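Long-range contacts in integral membrane indolylacetylinositol arabinosyltransferase EmbC (Mycolicibacterium smegmatis, PDB 7BVE), which probably transfers arabinose units in building the arabinan of the mycobacterial cell wall, and here has the drug ethambutol bound: residues 267-272 against 699-704; 627-632 against 715-720. All coordinates share one frame; numbering follows the deposited sequence.

Contact 1: 267-272 against 699-704; sequences LVWWHF and FEVVSL
Trp270, near the C-terminal end of helix 258-272, buries more surface than any other residue in this helix-to-helix contact with residues 699-704 of helix 688-710. Its CG lies anti to the backbone N (chi1 -177°), so the indole reaches across to the second helix with its six-membered ring leading. There CH2 meets CD1 of Leu704 at 3.5 Å, the two side chains crossing obliquely, while CE3 lies 4.2 Å from CG2 of Val701. Val701 divides its branches between two indoles: CG2 serves Trp270, and CG1 sits in the ring plane of Trp269, at the edge, 3.9 Å from its CD1. The backbones come nearest where Trp270 faces Val701, their CA atoms 7.1 Å apart. The segment axes lie 10.8 Å apart at 37°, and the indoles span that distance.

The edge of the Trp270 ring also faces the carbonyl O of Glu700, which is gripped twice within its own helix, by Leu704 N and by Ser703 OG at 2.7 Å, the latter from above the carbonyl plane. Leu376 of helix 361-378 touches both Trp270 and Glu700, adding a third helix to the cluster. With no hydrogen bond between the segments, this pairing of two predicted transmembrane helices rests on apolar fit, and polar needs are met locally: the carbonyl beside the indole is served from its own helix.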
ATOM      1  N   LEU A 267     -25.068  24.203   3.054  1.00 15.07           N
ATOM      2  CA  LEU A 267     -23.921  24.761   2.338  1.00 15.07           C
ATOM      3  C   LEU A 267     -23.376  26.018   3.006  1.00 15.07           C
ATOM      4  O   LEU A 267     -22.157  26.179   3.115  1.00 15.07           O
ATOM      5  CB  LEU A 267     -24.287  25.062   0.889  1.00 15.07           C
ATOM      6  CG  LEU A 267     -24.451  23.909  -0.092  1.00 15.07           C
ATOM      7  CD1 LEU A 267     -25.009  24.420  -1.379  1.00 15.07           C
ATOM      8  CD2 LEU A 267     -23.121  23.290  -0.340  1.00 15.07           C
ATOM      9  N   VAL A 268     -24.250  26.916   3.465  1.00 15.07           N
ATOM     10  CA  VAL A 268     -23.784  28.148   4.107  1.00 15.07           C
ATOM     11  C   VAL A 268     -23.116  27.847   5.453  1.00 15.07           C
ATOM     12  O   VAL A 268     -22.049  28.394   5.785  1.00 15.07           O
ATOM     13  CB  VAL A 268     -24.954  29.139   4.248  1.00 15.07           C
ATOM     14  CG1 VAL A 268     -24.563  30.342   5.048  1.00 15.07           C
ATOM     15  CG2 VAL A 268     -25.411  29.590   2.892  1.00 15.07           C
ATOM     16  N   TRP A 269     -23.697  26.932   6.228  1.00 15.07           N
ATOM     17  CA  TRP A 269     -23.118  26.618   7.526  1.00 15.07           C
ATOM     18  C   TRP A 269     -21.812  25.842   7.389  1.00 15.07           C
ATOM     19  O   TRP A 269     -20.895  26.021   8.195  1.00 15.07           O
ATOM     20  CB  TRP A 269     -24.150  25.867   8.362  1.00 15.07           C
ATOM     21  CG  TRP A 269     -23.763  25.560   9.776  1.00 15.07           C
ATOM     22  CD1 TRP A 269     -23.624  24.329  10.327  1.00 15.07           C
ATOM     23  CD2 TRP A 269     -23.439  26.500  10.809  1.00 15.07           C
ATOM     24  NE1 TRP A 269     -23.266  24.439  11.641  1.00 15.07           N
ATOM     25  CE2 TRP A 269     -23.159  25.763  11.965  1.00 15.07           C
ATOM     26  CE3 TRP A 269     -23.381  27.895  10.871  1.00 15.07           C
ATOM     27  CZ2 TRP A 269     -22.787  26.366  13.156  1.00 15.07           C
ATOM     28  CZ3 TRP A 269     -23.030  28.489  12.056  1.00 15.07           C
ATOM     29  CH2 TRP A 269     -22.738  27.729  13.182  1.00 15.07           C
ATOM     30  N   TRP A 270     -21.681  25.018   6.355  1.00 15.07           N
ATOM     31  CA  TRP A 270     -20.396  24.385   6.105  1.00 15.07           C
ATOM     32  C   TRP A 270     -19.379  25.375   5.556  1.00 15.07           C
ATOM     33  O   TRP A 270     -18.175  25.163   5.703  1.00 15.07           O
ATOM     34  CB  TRP A 270     -20.580  23.233   5.136  1.00 15.07           C
ATOM     35  CG  TRP A 270     -19.367  22.461   4.856  1.00 15.07           C
ATOM     36  CD1 TRP A 270     -18.566  22.575   3.775  1.00 15.07           C
ATOM     37  CD2 TRP A 270     -18.829  21.409   5.645  1.00 15.07           C
ATOM     38  NE1 TRP A 270     -17.548  21.671   3.843  1.00 15.07           N
ATOM     39  CE2 TRP A 270     -17.687  20.941   4.989  1.00 15.07           C
ATOM     40  CE3 TRP A 270     -19.200  20.821   6.853  1.00 15.07           C
ATOM     41  CZ2 TRP A 270     -16.915  19.915   5.492  1.00 15.07           C
ATOM     42  CZ3 TRP A 270     -18.434  19.809   7.350  1.00 15.07           C
ATOM     43  CH2 TRP A 270     -17.308  19.357   6.669  1.00 15.07           C
ATOM     44  N   HIS A 271     -19.836  26.441   4.900  1.00 15.07           N
ATOM     45  CA  HIS A 271     -18.917  27.491   4.486  1.00 15.07           C
ATOM     46  C   HIS A 271     -18.309  28.192   5.686  1.00 15.07           C
ATOM     47  O   HIS A 271     -17.151  28.609   5.636  1.00 15.07           O
ATOM     48  CB  HIS A 271     -19.646  28.490   3.593  1.00 15.07           C
ATOM     49  CG  HIS A 271     -18.771  29.567   3.033  1.00 15.07           C
ATOM     50  ND1 HIS A 271     -17.874  29.343   2.016  1.00 15.07           N
ATOM     51  CD2 HIS A 271     -18.679  30.882   3.331  1.00 15.07           C
ATOM     52  CE1 HIS A 271     -17.258  30.471   1.721  1.00 15.07           C
ATOM     53  NE2 HIS A 271     -17.728  31.420   2.505  1.00 15.07           N
ATOM     54  N   PHE A 272     -19.057  28.314   6.778  1.00 15.07           N
ATOM     55  CA  PHE A 272     -18.446  28.916   7.968  1.00 15.07           C
ATOM     56  C   PHE A 272     -17.686  27.922   8.854  1.00 15.07           C
ATOM     57  O   PHE A 272     -16.478  28.072   9.041  1.00 15.07           O
ATOM     58  CB  PHE A 272     -19.493  29.681   8.768  1.00 15.07           C
ATOM     59  CG  PHE A 272     -19.886  30.960   8.127  1.00 15.07           C
ATOM     60  CD1 PHE A 272     -19.085  32.071   8.254  1.00 15.07           C
ATOM     61  CD2 PHE A 272     -21.030  31.051   7.368  1.00 15.07           C
ATOM     62  CE1 PHE A 272     -19.422  33.250   7.655  1.00 15.07           C
ATOM     63  CE2 PHE A 272     -21.372  32.232   6.766  1.00 15.07           C
ATOM     64  CZ  PHE A 272     -20.564  33.330   6.911  1.00 15.07           C
ATOM     65  N   PHE A 699     -23.774  13.550  10.304  1.00 15.07           N
ATOM     66  CA  PHE A 699     -22.603  13.155  11.090  1.00 15.07           C
ATOM     67  C   PHE A 699     -21.422  14.098  10.873  1.00 15.07           C
ATOM     68  O   PHE A 699     -20.805  14.562  11.839  1.00 15.07           O
ATOM     69  CB  PHE A 699     -22.214  11.719  10.740  1.00 15.07           C
ATOM     70  CG  PHE A 699     -20.996  11.216  11.462  1.00 15.07           C
ATOM     71  CD1 PHE A 699     -21.062  10.836  12.789  1.00 15.07           C
ATOM     72  CD2 PHE A 699     -19.789  11.095  10.800  1.00 15.07           C
ATOM     73  CE1 PHE A 699     -19.946  10.368  13.443  1.00 15.07           C
ATOM     74  CE2 PHE A 699     -18.675  10.630  11.453  1.00 15.07           C
ATOM     75  CZ  PHE A 699     -18.754  10.265  12.772  1.00 15.07           C
ATOM     76  N   GLU A 700     -21.128  14.426   9.609  1.00 15.07           N
ATOM     77  CA  GLU A 700     -20.004  15.312   9.285  1.00 15.07           C
ATOM     78  C   GLU A 700     -20.221  16.725   9.816  1.00 15.07           C
ATOM     79  O   GLU A 700     -19.317  17.324  10.425  1.00 15.07           O
ATOM     80  CB  GLU A 700     -19.816  15.358   7.776  1.00 15.07           C
ATOM     81  CG  GLU A 700     -19.516  14.031   7.145  1.00 15.07           C
ATOM     82  CD  GLU A 700     -19.716  14.065   5.651  1.00 15.07           C
ATOM     83  OE1 GLU A 700     -20.028  15.155   5.127  1.00 15.07           O
ATOM     84  OE2 GLU A 700     -19.647  12.994   5.012  1.00 15.07           O
ATOM     85  N   VAL A 701     -21.423  17.269   9.603  1.00 15.07           N
ATOM     86  CA  VAL A 701     -21.706  18.648  10.002  1.00 15.07           C
ATOM     87  C   VAL A 701     -21.688  18.790  11.523  1.00 15.07           C
ATOM     88  O   VAL A 701     -21.093  19.730  12.071  1.00 15.07           O
ATOM     89  CB  VAL A 701     -23.040  19.107   9.390  1.00 15.07           C
ATOM     90  CG1 VAL A 701     -23.434  20.464   9.890  1.00 15.07           C
ATOM     91  CG2 VAL A 701     -22.921  19.149   7.887  1.00 15.07           C
ATOM     92  N   VAL A 702     -22.281  17.825  12.233  1.00 15.07           N
ATOM     93  CA  VAL A 702     -22.277  17.861  13.691  1.00 15.07           C
ATOM     94  C   VAL A 702     -20.874  17.620  14.255  1.00 15.07           C
ATOM     95  O   VAL A 702     -20.515  18.200  15.286  1.00 15.07           O
ATOM     96  CB  VAL A 702     -23.330  16.860  14.211  1.00 15.07           C
ATOM     97  CG1 VAL A 702     -23.243  16.637  15.695  1.00 15.07           C
ATOM     98  CG2 VAL A 702     -24.706  17.385  13.910  1.00 15.07           C
ATOM     99  N   SER A 703     -20.031  16.845  13.565  1.00 15.07           N
ATOM    100  CA  SER A 703     -18.683  16.613  14.075  1.00 15.07           C
ATOM    101  C   SER A 703     -17.822  17.868  13.996  1.00 15.07           C
ATOM    102  O   SER A 703     -17.098  18.187  14.945  1.00 15.07           O
ATOM    103  CB  SER A 703     -18.023  15.461  13.328  1.00 15.07           C
ATOM    104  OG  SER A 703     -17.723  15.824  12.002  1.00 15.07           O
ATOM    105  N   LEU A 704     -17.921  18.632  12.907  1.00 15.07           N
ATOM    106  CA  LEU A 704     -17.148  19.881  12.908  1.00 15.07           C
ATOM    107  C   LEU A 704     -17.773  20.996  13.746  1.00 15.07           C
ATOM    108  O   LEU A 704     -17.040  21.851  14.261  1.00 15.07           O
ATOM    109  CB  LEU A 704     -16.873  20.358  11.491  1.00 15.07           C
ATOM    110  CG  LEU A 704     -15.633  19.649  10.951  1.00 15.07           C
ATOM    111  CD1 LEU A 704     -15.452  19.940   9.540  1.00 15.07           C
ATOM    112  CD2 LEU A 704     -14.417  20.162  11.658  1.00 15.07           C
TER

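Contact 2: 627-632 against 715-720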
ATOM      1  N   TRP A 627      -7.870  17.688   7.710  1.00 15.07           N
ATOM      2  CA  TRP A 627      -6.549  18.201   7.372  1.00 15.07           C
ATOM      3  C   TRP A 627      -6.031  19.115   8.482  1.00 15.07           C
ATOM      4  O   TRP A 627      -6.509  19.047   9.613  1.00 15.07           O
ATOM      5  CB  TRP A 627      -6.581  18.862   5.997  1.00 15.07           C
ATOM      6  CG  TRP A 627      -6.676  17.847   4.933  1.00 15.07           C
ATOM      7  CD1 TRP A 627      -7.783  17.504   4.227  1.00 15.07           C
ATOM      8  CD2 TRP A 627      -5.637  16.980   4.497  1.00 15.07           C
ATOM      9  NE1 TRP A 627      -7.485  16.496   3.351  1.00 15.07           N
ATOM     10  CE2 TRP A 627      -6.171  16.153   3.501  1.00 15.07           C
ATOM     11  CE3 TRP A 627      -4.292  16.834   4.842  1.00 15.07           C
ATOM     12  CZ2 TRP A 627      -5.417  15.198   2.848  1.00 15.07           C
ATOM     13  CZ3 TRP A 627      -3.548  15.888   4.197  1.00 15.07           C
ATOM     14  CH2 TRP A 627      -4.108  15.078   3.209  1.00 15.07           C
ATOM     15  N   TYR A 628      -5.033  19.943   8.157  1.00 15.07           N
ATOM     16  CA  TYR A 628      -4.072  20.554   9.074  1.00 15.07           C
ATOM     17  C   TYR A 628      -4.637  21.187  10.354  1.00 15.07           C
ATOM     18  O   TYR A 628      -4.407  20.666  11.449  1.00 15.07           O
ATOM     19  CB  TYR A 628      -3.260  21.558   8.237  1.00 15.07           C
ATOM     20  CG  TYR A 628      -2.419  22.536   8.997  1.00 15.07           C
ATOM     21  CD1 TYR A 628      -1.402  22.109   9.830  1.00 15.07           C
ATOM     22  CD2 TYR A 628      -2.595  23.899   8.821  1.00 15.07           C
ATOM     23  CE1 TYR A 628      -0.635  23.009  10.525  1.00 15.07           C
ATOM     24  CE2 TYR A 628      -1.821  24.806   9.498  1.00 15.07           C
ATOM     25  CZ  TYR A 628      -0.847  24.354  10.354  1.00 15.07           C
ATOM     26  OH  TYR A 628      -0.068  25.243  11.053  1.00 15.07           O
ATOM     27  N   VAL A 629      -5.427  22.255  10.265  1.00 15.07           N
ATOM     28  CA  VAL A 629      -6.038  22.839  11.455  1.00 15.07           C
ATOM     29  C   VAL A 629      -7.535  22.631  11.508  1.00 15.07           C
ATOM     30  O   VAL A 629      -8.191  23.171  12.401  1.00 15.07           O
ATOM     31  CB  VAL A 629      -5.712  24.337  11.614  1.00 15.07           C
ATOM     32  CG1 VAL A 629      -4.290  24.512  12.037  1.00 15.07           C
ATOM     33  CG2 VAL A 629      -5.985  25.076  10.337  1.00 15.07           C
ATOM     34  N   SER A 630      -8.094  21.854  10.598  1.00 15.07           N
ATOM     35  CA  SER A 630      -9.488  21.466  10.688  1.00 15.07           C
ATOM     36  C   SER A 630      -9.703  20.335  11.673  1.00 15.07           C
ATOM     37  O   SER A 630     -10.846  19.954  11.918  1.00 15.07           O
ATOM     38  CB  SER A 630      -9.989  21.057   9.315  1.00 15.07           C
ATOM     39  OG  SER A 630      -9.898  22.143   8.418  1.00 15.07           O
ATOM     40  N   ASN A 631      -8.632  19.821  12.249  1.00 15.07           N
ATOM     41  CA  ASN A 631      -8.647  18.631  13.060  1.00 15.07           C
ATOM     42  C   ASN A 631      -8.659  18.958  14.545  1.00 15.07           C
ATOM     43  O   ASN A 631      -8.632  18.040  15.365  1.00 15.07           O
ATOM     44  CB  ASN A 631      -7.422  17.799  12.715  1.00 15.07           C
ATOM     45  CG  ASN A 631      -7.668  16.336  12.829  1.00 15.07           C
ATOM     46  OD1 ASN A 631      -8.793  15.916  13.033  1.00 15.07           O
ATOM     47  ND2 ASN A 631      -6.617  15.542  12.700  1.00 15.07           N
ATOM     48  N   PHE A 632      -8.690  20.233  14.911  1.00 15.07           N
ATOM     49  CA  PHE A 632      -8.625  20.658  16.309  1.00 15.07           C
ATOM     50  C   PHE A 632      -9.968  20.408  16.975  1.00 15.07           C
ATOM     51  O   PHE A 632     -10.961  21.055  16.651  1.00 15.07           O
ATOM     52  CB  PHE A 632      -8.271  22.138  16.438  1.00 15.07           C
ATOM     53  CG  PHE A 632      -6.842  22.487  16.120  1.00 15.07           C
ATOM     54  CD1 PHE A 632      -5.907  21.525  15.795  1.00 15.07           C
ATOM     55  CD2 PHE A 632      -6.423  23.799  16.230  1.00 15.07           C
ATOM     56  CE1 PHE A 632      -4.604  21.873  15.526  1.00 15.07           C
ATOM     57  CE2 PHE A 632      -5.119  24.149  15.975  1.00 15.07           C
ATOM     58  CZ  PHE A 632      -4.211  23.186  15.622  1.00 15.07           C
ATOM     59  N   TRP A 715      -8.463  28.642  19.641  1.00 15.07           N
ATOM     60  CA  TRP A 715      -8.727  28.937  18.248  1.00 15.07           C
ATOM     61  C   TRP A 715      -9.314  27.715  17.571  1.00 15.07           C
ATOM     62  O   TRP A 715      -8.889  26.590  17.825  1.00 15.07           O
ATOM     63  CB  TRP A 715      -7.444  29.332  17.529  1.00 15.07           C
ATOM     64  CG  TRP A 715      -7.614  29.803  16.123  1.00 15.07           C
ATOM     65  CD1 TRP A 715      -7.967  31.045  15.720  1.00 15.07           C
ATOM     66  CD2 TRP A 715      -7.515  29.013  14.938  1.00 15.07           C
ATOM     67  NE1 TRP A 715      -8.040  31.097  14.359  1.00 15.07           N
ATOM     68  CE2 TRP A 715      -7.775  29.857  13.853  1.00 15.07           C
ATOM     69  CE3 TRP A 715      -7.214  27.674  14.687  1.00 15.07           C
ATOM     70  CZ2 TRP A 715      -7.745  29.415  12.549  1.00 15.07           C
ATOM     71  CZ3 TRP A 715      -7.186  27.238  13.393  1.00 15.07           C
ATOM     72  CH2 TRP A 715      -7.450  28.103  12.336  1.00 15.07           C
ATOM     73  N   SER A 716     -10.287  27.942  16.697  1.00 15.07           N
ATOM     74  CA  SER A 716     -10.752  26.919  15.776  1.00 15.07           C
ATOM     75  C   SER A 716     -11.072  27.592  14.454  1.00 15.07           C
ATOM     76  O   SER A 716     -11.144  28.820  14.375  1.00 15.07           O
ATOM     77  CB  SER A 716     -11.957  26.178  16.338  1.00 15.07           C
ATOM     78  OG  SER A 716     -13.002  27.081  16.612  1.00 15.07           O
ATOM     79  N   VAL A 717     -11.229  26.772  13.412  1.00 15.07           N
ATOM     80  CA  VAL A 717     -11.505  27.267  12.062  1.00 15.07           C
ATOM     81  C   VAL A 717     -12.814  28.042  12.025  1.00 15.07           C
ATOM     82  O   VAL A 717     -12.888  29.153  11.480  1.00 15.07           O
ATOM     83  CB  VAL A 717     -11.517  26.094  11.066  1.00 15.07           C
ATOM     84  CG1 VAL A 717     -12.123  26.500   9.762  1.00 15.07           C
ATOM     85  CG2 VAL A 717     -10.126  25.621  10.815  1.00 15.07           C
ATOM     86  N   GLY A 718     -13.849  27.487  12.647  1.00 15.07           N
ATOM     87  CA  GLY A 718     -15.149  28.119  12.602  1.00 15.07           C
ATOM     88  C   GLY A 718     -15.228  29.385  13.424  1.00 15.07           C
ATOM     89  O   GLY A 718     -15.950  30.315  13.070  1.00 15.07           O
ATOM     90  N   ARG A 719     -14.467  29.452  14.514  1.00 15.07           N
ATOM     91  CA  ARG A 719     -14.471  30.659  15.332  1.00 15.07           C
ATOM     92  C   ARG A 719     -13.780  31.804  14.616  1.00 15.07           C
ATOM     93  O   ARG A 719     -14.193  32.957  14.744  1.00 15.07           O
ATOM     94  CB  ARG A 719     -13.788  30.401  16.667  1.00 15.07           C
ATOM     95  CG  ARG A 719     -13.983  31.507  17.687  1.00 15.07           C
ATOM     96  CD  ARG A 719     -13.115  31.305  18.894  1.00 15.07           C
ATOM     97  NE  ARG A 719     -11.726  31.559  18.554  1.00 15.07           N
ATOM     98  CZ  ARG A 719     -11.155  32.750  18.642  1.00 15.07           C
ATOM     99  NH1 ARG A 719     -11.852  33.776  19.098  1.00 15.07           N
ATOM    100  NH2 ARG A 719      -9.882  32.904  18.306  1.00 15.07           N
ATOM    101  N   SER A 720     -12.740  31.505  13.838  1.00 15.07           N
ATOM    102  CA  SER A 720     -12.086  32.545  13.054  1.00 15.07           C
ATOM    103  C   SER A 720     -12.969  33.009  11.908  1.00 15.07           C
ATOM    104  O   SER A 720     -13.049  34.211  11.631  1.00 15.07           O
ATOM    105  CB  SER A 720     -10.762  32.040  12.512  1.00 15.07           C
ATOM    106  OG  SER A 720     -10.986  31.064  11.524  1.00 15.07           O
TER
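The carbonyl O of Val717 is the best-held polar atom, gripped by one firm bond: Ser720 OG donates to it at 2.7 Å, coming from above the carbonyl plane, with a C=O...O angle of 126°. The bond tucks the Ser720 hydroxyl against the first turn of helix 717-723. The start of that turn is further marked by Ser716 at the N-cap, whose OG accepts from Arg719 N in a long, weak capping bond, and whose carbonyl O accepts from Ser720 N.

Against this turn lies the loop 627-632, between helices 602-619 and 647-668, so the contact joins that loop to the start of the helix following helix 688-710. Val629 and Phe632 share the touching from the loop side almost evenly. Val629 CB comes to the edge of the Trp715 indole, 3.7 Å from CZ3; its CG2, between the backbone N and the carbonyl carbon, reaches CZ3 and CH2, and the two side chains cross at about a right angle. The Trp715 indole is carried there with CG anti to the backbone N (chi1 -174°), and one face lies over the backbone N of Val717, offset toward the rim. Val717 CG2 stands 3.5 Å from the carbonyl O of Val629. Farther along, Phe632 turns CD2 to the same indole edge, 4.2 Å from Trp715 CE3, and the carbonyl O of Trp715 lies at the edge of the Phe632 ring, near its plane.

Charged groups act at the margins: Phe632 makes a cation-pi contact with Arg1035, and Arg719 a salt bridge with Asp735. Across the interface itself no hydrogen bond forms, so loop and helix start meet through valines and ring edges, while directional bonding serves to shape the turn on one side.

Contact 1 is the more buried of the two, a pairing of regular helices, whereas contact 2 is partly buried and sets an irregular loop against the start of a short helix. They are neighbours, with centres 12 Å apart, and touch where Leu704 CD2 packs on Ser630 O at 3.6 Å. Helices 688-710 and 717-723 follow each other in the chain, so one run of sequence supplies a side to each contact; Asn721 also reaches back to bond the carbonyl O of Phe272. Both interfaces set indoles against aliphatic groups and lack hydrogen bonds across, but a salt bridge and a cation-pi contact flank contact 2.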